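Local coordinates for kynurenine formamidase (Bacillus anthracis, PDB 4CO9), which hydrolyses N-formyl-L-kynurenine to L-kynurenine and formate, the second step of tryptophan degradation through the kynurenine pathway, using two zinc ions per subunit, at residues Ile9-Pro14 with Glu175-Asp180; Arg112-Gly117 with Gly146-Ser151; Lys68-Leu73 with Ser197-Ser202. All coordinates share one frame; numbering follows the deposited sequence.

Interaction 1: Ile9-Pro14 with Glu175-Asp180; sequences IDISQP and ENVVLD. With ZN (zinc ion), chain O; ZN (zinc ion), chain P.
Ile11 and Val178 make the tight part of this contact, where two irregular stretches of chain meet through a single direct hydrogen bond. Val178 N donates to Ile11 O at 2.9 Å, coming from above the carbonyl plane, and the CA of Val177 leans on the same oxygen as a CA-H...O contact. In return, the carbonyl of Val178 presses on the isoleucine: its O lies 3.2 Å from Ile11 CB, is buried there and has no polar partner in the model. With CG1 of Ile11 between the backbone N and the carbonyl carbon (chi1 58°), CG2 is the branch turned to Val178 O, while CD1 packs against CG1 of Val177 at 3.9 Å and against CD2 of Leu179. CG2 of Val178 packs on CG of Gln13 at 3.6 Å.

The other end of the contact is wetter. Gln13 extends beyond CG across Asn176, the two amide planes only 21° apart, but the groups merely touch, with OE1 of Gln13 3.8 Å from CB of Asn176. Two waters do the polar bridging, one linking Gln13 NE2 to Asn176 OD1, the other linking the same NE2 to Val177 O; the amide of Asn176 has its main polar partner elsewhere, in Gly54.

Just before Asn176, Glu175 bridges both zinc ions: OE2 binds one at 2.1 Å, and OE1 reaches that ion at 2.6 Å and the second at 2.4 Å. His52, His56, Asp58 and His163 complete the protein ligands of this binuclear catalytic centre. The contact thus lies where strand 172-175 ends at the metals and its following loop passes the segment leaving edge strand 9-10; Leu110 of strand 108-112 packs on Ile11 and Leu179, and Ile208 of strand 207-210 on Ile11.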
loop_
_atom_site.group_PDB
_atom_site.type_symbol
_atom_site.label_atom_id
_atom_site.label_comp_id
_atom_site.label_asym_id
_atom_site.label_seq_id
_atom_site.Cartn_x
_atom_site.Cartn_y
_atom_site.Cartn_z
ATOM N N ILE C 9 10.409 -0.169 10.233
ATOM C CA ILE C 9 9.669 -0.952 11.211
ATOM C C ILE C 9 8.199 -1.014 10.805
ATOM O O ILE C 9 7.579 0.012 10.575
ATOM C CB ILE C 9 9.748 -0.311 12.606
ATOM C CG1 ILE C 9 11.216 -0.207 13.050
ATOM C CG2 ILE C 9 8.959 -1.108 13.643
ATOM C CD1 ILE C 9 11.407 0.796 14.178
ATOM N N ASP C 10 7.648 -2.223 10.763
ATOM C CA ASP C 10 6.238 -2.436 10.432
ATOM C C ASP C 10 5.346 -1.960 11.576
ATOM O O ASP C 10 5.521 -2.392 12.724
ATOM C CB ASP C 10 6.019 -3.931 10.169
ATOM C CG ASP C 10 4.689 -4.250 9.508
ATOM O OD1 ASP C 10 3.906 -3.324 9.193
ATOM O OD2 ASP C 10 4.427 -5.458 9.289
ATOM N N ILE C 11 4.406 -1.065 11.281
ATOM C CA ILE C 11 3.393 -0.671 12.264
ATOM C C ILE C 11 1.975 -0.936 11.747
ATOM O O ILE C 11 1.027 -0.232 12.110
ATOM C CB ILE C 11 3.567 0.795 12.731
ATOM C CG1 ILE C 11 3.507 1.782 11.563
ATOM C CG2 ILE C 11 4.884 0.930 13.474
ATOM C CD1 ILE C 11 3.209 3.202 11.991
ATOM N N SER C 12 1.851 -1.960 10.904
ATOM C CA SER C 12 0.575 -2.356 10.329
ATOM C C SER C 12 0.029 -3.620 10.998
ATOM O O SER C 12 0.787 -4.462 11.466
ATOM C CB SER C 12 0.727 -2.627 8.838
ATOM O OG SER C 12 1.297 -1.520 8.161
ATOM N N GLN C 13 -1.297 -3.731 11.039
ATOM C CA GLN C 13 -1.957 -4.940 11.526
ATOM C C GLN C 13 -1.934 -6.044 10.461
ATOM O O GLN C 13 -2.257 -5.791 9.312
ATOM C CB GLN C 13 -3.402 -4.630 11.914
ATOM C CG GLN C 13 -3.549 -3.705 13.107
ATOM C CD GLN C 13 -4.978 -3.485 13.537
ATOM O OE1 GLN C 13 -5.916 -3.746 12.792
ATOM N NE2 GLN C 13 -5.158 -3.003 14.761
ATOM N N PRO C 14 -1.585 -7.281 10.851
ATOM C CA PRO C 14 -1.624 -8.353 9.869
ATOM C C PRO C 14 -3.036 -8.565 9.345
ATOM O O PRO C 14 -3.990 -8.593 10.133
ATOM C CB PRO C 14 -1.150 -9.583 10.653
ATOM C CG PRO C 14 -0.329 -9.033 11.758
ATOM C CD PRO C 14 -0.987 -7.722 12.130
ATOM N N GLU C 175 -5.779 5.207 10.641
ATOM C CA GLU C 175 -6.354 4.445 11.743
ATOM C C GLU C 175 -5.744 3.048 11.849
ATOM O O GLU C 175 -5.214 2.510 10.865
ATOM C CB GLU C 175 -7.877 4.360 11.581
ATOM C CG GLU C 175 -8.561 5.685 11.864
ATOM C CD GLU C 175 -9.950 5.813 11.262
ATOM O OE1 GLU C 175 -10.279 5.059 10.318
ATOM O OE2 GLU C 175 -10.715 6.700 11.739
ATOM N N ASN C 176 -5.798 2.489 13.058
ATOM C CA ASN C 176 -5.298 1.145 13.355
ATOM C C ASN C 176 -3.796 0.931 13.140
ATOM O O ASN C 176 -3.372 -0.155 12.758
ATOM C CB ASN C 176 -6.088 0.082 12.575
ATOM C CG ASN C 176 -7.455 -0.202 13.177
ATOM O OD1 ASN C 176 -7.667 -0.043 14.376
ATOM N ND2 ASN C 176 -8.382 -0.649 12.345
ATOM N N VAL C 177 -2.980 1.940 13.397
ATOM C CA VAL C 177 -1.541 1.688 13.459
ATOM C C VAL C 177 -1.227 0.879 14.724
ATOM O O VAL C 177 -2.020 0.868 15.655
ATOM C CB VAL C 177 -0.667 2.960 13.389
ATOM C CG1 VAL C 177 -0.697 3.552 11.988
ATOM C CG2 VAL C 177 -1.066 3.997 14.434
ATOM N N VAL C 178 -0.098 0.186 14.702
ATOM C CA VAL C 178 0.357 -0.654 15.807
ATOM C C VAL C 178 1.617 -0.027 16.377
ATOM O O VAL C 178 2.642 0.029 15.700
ATOM C CB VAL C 178 0.701 -2.056 15.305
ATOM C CG1 VAL C 178 1.112 -2.959 16.462
ATOM C CG2 VAL C 178 -0.475 -2.641 14.543
ATOM N N LEU C 179 1.529 0.472 17.608
ATOM C CA LEU C 179 2.597 1.284 18.164
ATOM C C LEU C 179 3.174 0.789 19.495
ATOM O O LEU C 179 4.059 1.429 20.040
ATOM C CB LEU C 179 2.099 2.728 18.344
ATOM C CG LEU C 179 1.624 3.482 17.105
ATOM C CD1 LEU C 179 1.117 4.858 17.512
ATOM C CD2 LEU C 179 2.718 3.597 16.053
ATOM N N ASP C 180 2.709 -0.336 20.021
ATOM C CA ASP C 180 3.202 -0.765 21.341
ATOM C C ASP C 180 4.669 -1.236 21.319
ATOM O O ASP C 180 5.337 -1.180 22.338
ATOM C CB ASP C 180 2.260 -1.776 21.997
ATOM C CG ASP C 180 1.145 -1.100 22.808
ATOM O OD1 ASP C 180 0.816 0.094 22.561
ATOM O OD2 ASP C 180 0.601 -1.769 23.709
HETATM ZN ZN ZN O . -12.280 6.703 10.322
HETATM ZN ZN ZN P . -11.656 4.249 8.526
HETATM O O HOH W 1 -7.611 -1.970 16.265
HETATM O O HOH W 2 -3.271 -1.341 16.749
HETATM O O HOH W 3 -13.242 5.127 9.486
HETATM O O HOH W 4 -13.688 5.650 12.144
#

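Interaction 2: Arg112-Gly117 with Gly146-Ser151; sequences RTSSHG and GVDVPS
Asp148 and Thr113 carry most of the direct polar bonding here. CG of Asp148 sits between its backbone N and carbonyl carbon (chi1 61°), 3.3 Å from Thr113 N. Both carboxylate oxygens accept: OD1 takes Thr113 OG1 at 2.7 Å and Thr113 N at 3.0 Å, the two donors arriving on its syn side but from opposite faces of the plane, whereas OD2 uses its syn lone pair for Ser114 N at 2.9 Å. Three bonds thus fix the carboxylate's rotation against the turning backbone. Since OG1 gives its proton to Asp148, its oxygen can also accept from Ser115 N, 3.1 Å away.

Water supplies the second kind of link: two waters tie the backbone N of His116 and of Gly117, one each, to Asp148 O.

Van der Waals contact is thinner. CG1 of Val149 approaches OG1 of Thr113 at 3.7 Å and CB of His116 at 4.3 Å, and CG of Arg112 rests by Asp148 OD2 while its guanidinium turns to Val182, Asp86 and Asp184.

The ST turn of Thr113 to Ser115 follows strand 108-112 and is held by Asp148, the residue after strand 144-147, its parallel neighbour in the sheet.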
loop_
_atom_site.group_PDB
_atom_site.type_symbol
_atom_site.label_atom_id
_atom_site.label_comp_id
_atom_site.label_asym_id
_atom_site.label_seq_id
_atom_site.Cartn_x
_atom_site.Cartn_y
_atom_site.Cartn_z
ATOM N N ARG C 112 -0.246 7.125 20.370
ATOM C CA ARG C 112 -0.336 5.839 21.037
ATOM C C ARG C 112 -1.294 5.940 22.224
ATOM O O ARG C 112 -0.958 6.537 23.246
ATOM C CB ARG C 112 1.040 5.356 21.537
ATOM C CG ARG C 112 1.034 3.893 21.960
ATOM C CD ARG C 112 2.264 3.432 22.753
ATOM N NE ARG C 112 3.523 3.636 22.036
ATOM C CZ ARG C 112 4.257 4.738 22.129
ATOM N NH1 ARG C 112 3.897 5.735 22.947
ATOM N NH2 ARG C 112 5.363 4.845 21.417
ATOM N N THR C 113 -2.498 5.401 22.065
ATOM C CA THR C 113 -3.447 5.313 23.175
ATOM C C THR C 113 -3.205 4.049 23.984
ATOM O O THR C 113 -3.531 4.007 25.160
ATOM C CB THR C 113 -4.922 5.305 22.707
ATOM O OG1 THR C 113 -5.224 4.052 22.086
ATOM C CG2 THR C 113 -5.217 6.454 21.756
ATOM N N SER C 114 -2.647 3.025 23.342
ATOM C CA SER C 114 -2.480 1.700 23.933
ATOM C C SER C 114 -3.776 1.194 24.551
ATOM O O SER C 114 -3.750 0.470 25.544
ATOM C CB SER C 114 -1.362 1.702 24.985
ATOM O OG SER C 114 -0.124 2.115 24.410
ATOM N N SER C 115 -4.907 1.591 23.974
ATOM C CA SER C 115 -6.212 1.295 24.568
ATOM C C SER C 115 -6.728 -0.082 24.168
ATOM O O SER C 115 -7.453 -0.718 24.933
ATOM C CB SER C 115 -7.221 2.361 24.225
ATOM O OG SER C 115 -8.495 2.017 24.744
ATOM N N HIS C 116 -6.363 -0.547 22.977
ATOM C CA HIS C 116 -6.919 -1.792 22.465
ATOM C C HIS C 116 -5.794 -2.753 22.078
ATOM O O HIS C 116 -5.406 -3.602 22.882
ATOM C CB HIS C 116 -7.885 -1.517 21.306
ATOM C CG HIS C 116 -8.589 -2.742 20.809
ATOM N ND1 HIS C 116 -9.427 -3.497 21.607
ATOM C CD2 HIS C 116 -8.586 -3.340 19.596
ATOM C CE1 HIS C 116 -9.897 -4.514 20.906
ATOM N NE2 HIS C 116 -9.397 -4.444 19.685
ATOM N N GLY C 117 -5.252 -2.607 20.869
ATOM C CA GLY C 117 -4.104 -3.410 20.452
ATOM C C GLY C 117 -4.369 -4.883 20.155
ATOM O O GLY C 117 -3.427 -5.655 20.049
ATOM N N GLY C 146 -2.555 10.066 13.106
ATOM C CA GLY C 146 -2.727 8.622 13.143
ATOM C C GLY C 146 -3.045 8.174 14.548
ATOM O O GLY C 146 -2.519 8.746 15.507
ATOM N N VAL C 147 -3.915 7.176 14.668
ATOM C CA VAL C 147 -4.277 6.596 15.948
ATOM C C VAL C 147 -4.171 5.069 15.935
ATOM O O VAL C 147 -4.358 4.435 14.887
ATOM C CB VAL C 147 -5.699 7.018 16.391
ATOM C CG1 VAL C 147 -5.732 8.509 16.656
ATOM C CG2 VAL C 147 -6.747 6.633 15.359
ATOM N N ASP C 148 -3.879 4.486 17.097
ATOM C CA ASP C 148 -3.762 3.029 17.215
ATOM C C ASP C 148 -5.080 2.353 17.578
ATOM O O ASP C 148 -5.089 1.312 18.237
ATOM C CB ASP C 148 -2.657 2.648 18.207
ATOM C CG ASP C 148 -2.912 3.162 19.612
ATOM O OD1 ASP C 148 -3.853 3.960 19.809
ATOM O OD2 ASP C 148 -2.138 2.789 20.523
ATOM N N VAL C 149 -6.186 2.945 17.132
ATOM C CA VAL C 149 -7.532 2.404 17.304
ATOM C C VAL C 149 -8.311 2.604 15.987
ATOM O O VAL C 149 -7.828 3.284 15.085
ATOM C CB VAL C 149 -8.269 3.076 18.480
ATOM C CG1 VAL C 149 -7.733 2.553 19.800
ATOM C CG2 VAL C 149 -8.126 4.590 18.410
ATOM N N PRO C 150 -9.495 1.983 15.848
ATOM C CA PRO C 150 -10.171 1.995 14.529
ATOM C C PRO C 150 -10.790 3.310 14.108
ATOM O O PRO C 150 -11.162 3.450 12.946
ATOM C CB PRO C 150 -11.282 0.957 14.691
ATOM C CG PRO C 150 -10.838 0.087 15.805
ATOM C CD PRO C 150 -10.086 0.976 16.745
ATOM N N SER C 151 -10.935 4.248 15.034
ATOM C CA SER C 151 -11.600 5.492 14.722
ATOM C C SER C 151 -11.040 6.675 15.506
ATOM O O SER C 151 -10.461 6.505 16.582
ATOM C CB SER C 151 -13.091 5.367 14.990
ATOM O OG SER C 151 -13.787 6.476 14.433
HETATM O O HOH W 5 -4.735 0.565 21.081
HETATM O O HOH W 6 -5.810 -1.193 18.348
#

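Interaction 3: Lys68-Leu73 with Ser197-Ser202; sequences KKVLDL and SDADGS
Val70 N donates to Ala199 O, 3.0 Å away with an N-H...O angle of 144°, as the two chains pass with Lys69 facing Ala199 and Leu71 facing Ser197. On its own side, segment 68-73 curls into a short 3-10 turn in which Lys69 O accepts from Asp72 N, while OD2 of Asp72 turns back to take Lys69 N at 3.0 Å and so ties the ends of the turn together. A water donating to Ser197 O and, at a long 3.3 Å, to Asp72 OD1 adds a second polar link.

This turn packs against the approach to strand 201-203, an outermost strand of the mixed sheet, close to the metal centre: second-shell Asp200 OD2 hydrogen-bonds NE2 of His52, whose ND1 binds zinc, the carboxylate probably accepting, and Tyr30 of the second subunit bonds its other oxygen.

Among the side chains, Val70 CG2 presses on Gly201 O at 3.2 Å, a buried carbonyl without a polar partner, and meets Ala199 CB at 4.1 Å. Lys69 sets CB 3.3 Å from Ser197 O, then bends at chi2 (-66°) so that CD rests on Asp198 O; its ammonium makes a cation-pi contact with Phe61. CD2 of Leu71 lies against Ser197 OG, which bonds to Asn16 of the second subunit.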
loop_
_atom_site.group_PDB
_atom_site.type_symbol
_atom_site.label_atom_id
_atom_site.label_comp_id
_atom_site.label_asym_id
_atom_site.label_seq_id
_atom_site.Cartn_x
_atom_site.Cartn_y
_atom_site.Cartn_z
ATOM N N LYS C 68 -13.470 14.348 -1.276
ATOM C CA LYS C 68 -12.473 13.711 -2.127
ATOM C C LYS C 68 -12.476 12.195 -1.982
ATOM O O LYS C 68 -12.674 11.662 -0.886
ATOM C CB LYS C 68 -11.060 14.203 -1.794
ATOM C CG LYS C 68 -10.695 15.586 -2.309
ATOM C CD LYS C 68 -9.197 15.815 -2.081
ATOM C CE LYS C 68 -8.700 17.120 -2.663
ATOM N N LYS C 69 -12.232 11.530 -3.103
ATOM C CA LYS C 69 -11.990 10.089 -3.128
ATOM C C LYS C 69 -10.495 9.854 -2.963
ATOM O O LYS C 69 -9.699 10.783 -3.066
ATOM C CB LYS C 69 -12.427 9.479 -4.454
ATOM C CG LYS C 69 -13.820 9.868 -4.934
ATOM C CD LYS C 69 -14.907 9.335 -4.028
ATOM C CE LYS C 69 -16.225 9.135 -4.766
ATOM N NZ LYS C 69 -16.808 10.418 -5.218
ATOM N N VAL C 70 -10.114 8.598 -2.733
ATOM C CA VAL C 70 -8.738 8.272 -2.381
ATOM C C VAL C 70 -7.711 8.812 -3.377
ATOM O O VAL C 70 -6.709 9.388 -2.966
ATOM C CB VAL C 70 -8.545 6.753 -2.203
ATOM C CG1 VAL C 70 -7.068 6.377 -2.248
ATOM C CG2 VAL C 70 -9.157 6.308 -0.894
ATOM N N LEU C 71 -7.934 8.603 -4.663
ATOM C CA LEU C 71 -6.938 8.971 -5.649
ATOM C C LEU C 71 -6.744 10.494 -5.736
ATOM O O LEU C 71 -5.696 10.955 -6.189
ATOM C CB LEU C 71 -7.280 8.388 -7.021
ATOM C CG LEU C 71 -6.251 8.536 -8.149
ATOM C CD1 LEU C 71 -4.884 8.000 -7.755
ATOM C CD2 LEU C 71 -6.741 7.840 -9.405
ATOM N N ASP C 72 -7.739 11.260 -5.286
ATOM C CA ASP C 72 -7.642 12.730 -5.242
ATOM C C ASP C 72 -6.731 13.205 -4.107
ATOM O O ASP C 72 -6.359 14.379 -4.061
ATOM C CB ASP C 72 -9.020 13.375 -5.016
ATOM C CG ASP C 72 -10.067 12.982 -6.052
ATOM O OD1 ASP C 72 -9.704 12.833 -7.231
ATOM O OD2 ASP C 72 -11.271 12.816 -5.671
ATOM N N LEU C 73 -6.408 12.330 -3.163
ATOM C CA LEU C 73 -5.611 12.735 -2.018
ATOM C C LEU C 73 -4.131 12.923 -2.385
ATOM O O LEU C 73 -3.559 12.163 -3.173
ATOM C CB LEU C 73 -5.742 11.728 -0.877
ATOM C CG LEU C 73 -7.155 11.516 -0.325
ATOM C CD1 LEU C 73 -7.177 10.293 0.580
ATOM C CD2 LEU C 73 -7.633 12.738 0.432
ATOM N N SER C 197 -9.482 5.054 -7.478
ATOM C CA SER C 197 -10.168 6.196 -8.086
ATOM C C SER C 197 -11.394 6.643 -7.319
ATOM O O SER C 197 -11.642 7.831 -7.187
ATOM C CB SER C 197 -10.582 5.871 -9.531
ATOM O OG SER C 197 -9.468 5.527 -10.341
ATOM N N ASP C 198 -12.177 5.684 -6.827
ATOM C CA ASP C 198 -13.528 5.981 -6.374
ATOM C C ASP C 198 -13.778 5.690 -4.908
ATOM O O ASP C 198 -14.909 5.795 -4.451
ATOM C CB ASP C 198 -14.522 5.189 -7.223
ATOM C CG ASP C 198 -14.380 5.483 -8.702
ATOM O OD1 ASP C 198 -14.334 6.655 -9.060
ATOM O OD2 ASP C 198 -14.288 4.543 -9.502
ATOM N N ALA C 199 -12.743 5.310 -4.166
ATOM C CA ALA C 199 -12.934 4.772 -2.832
ATOM C C ALA C 199 -12.998 5.806 -1.711
ATOM O O ALA C 199 -12.497 6.924 -1.839
ATOM C CB ALA C 199 -11.859 3.716 -2.529
ATOM N N ASP C 200 -13.582 5.350 -0.605
ATOM C CA ASP C 200 -13.786 6.088 0.606
ATOM C C ASP C 200 -12.596 5.979 1.554
ATOM O O ASP C 200 -12.619 6.563 2.633
ATOM C CB ASP C 200 -15.046 5.569 1.317
ATOM C CG ASP C 200 -15.019 4.045 1.561
ATOM O OD1 ASP C 200 -14.923 3.267 0.585
ATOM O OD2 ASP C 200 -15.127 3.638 2.728
ATOM N N GLY C 201 -11.562 5.242 1.157
ATOM C CA GLY C 201 -10.365 5.055 1.984
ATOM C C GLY C 201 -9.544 3.930 1.387
ATOM O O GLY C 201 -9.884 3.429 0.310
ATOM N N SER C 202 -8.460 3.552 2.049
ATOM C CA SER C 202 -7.611 2.484 1.534
ATOM C C SER C 202 -6.860 1.809 2.645
ATOM O O SER C 202 -6.342 2.478 3.528
ATOM C CB SER C 202 -6.581 3.030 0.552
ATOM O OG SER C 202 -5.748 1.994 0.062
HETATM O O HOH W 7 -10.691 9.970 -8.413
#

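How the interactions relate
From the N terminus, the segment leaving edge strand 9-10 opens the first loop, which interaction 1 closes at 175-180. Before that closure, 68-73 opens a second loop that ends only at 197-202, so interactions 1 and 3 cross. Interaction 2, between 112-117 and 146-151, is the shortest of the three closures, enclosed by both. All three reach the same mixed sheet. Interactions 1 and 2 touch, through Asn176 N with Val149 O and Asp180 OD1 with Ser114 OG, joining the ends of strands 108-112, 144-147 and 172-175. Interaction 3 stands apart, its centre about 21 Å from that of interaction 1, at edge strand 201-203, across the sheet from strand 9-10; both touch the second subunit.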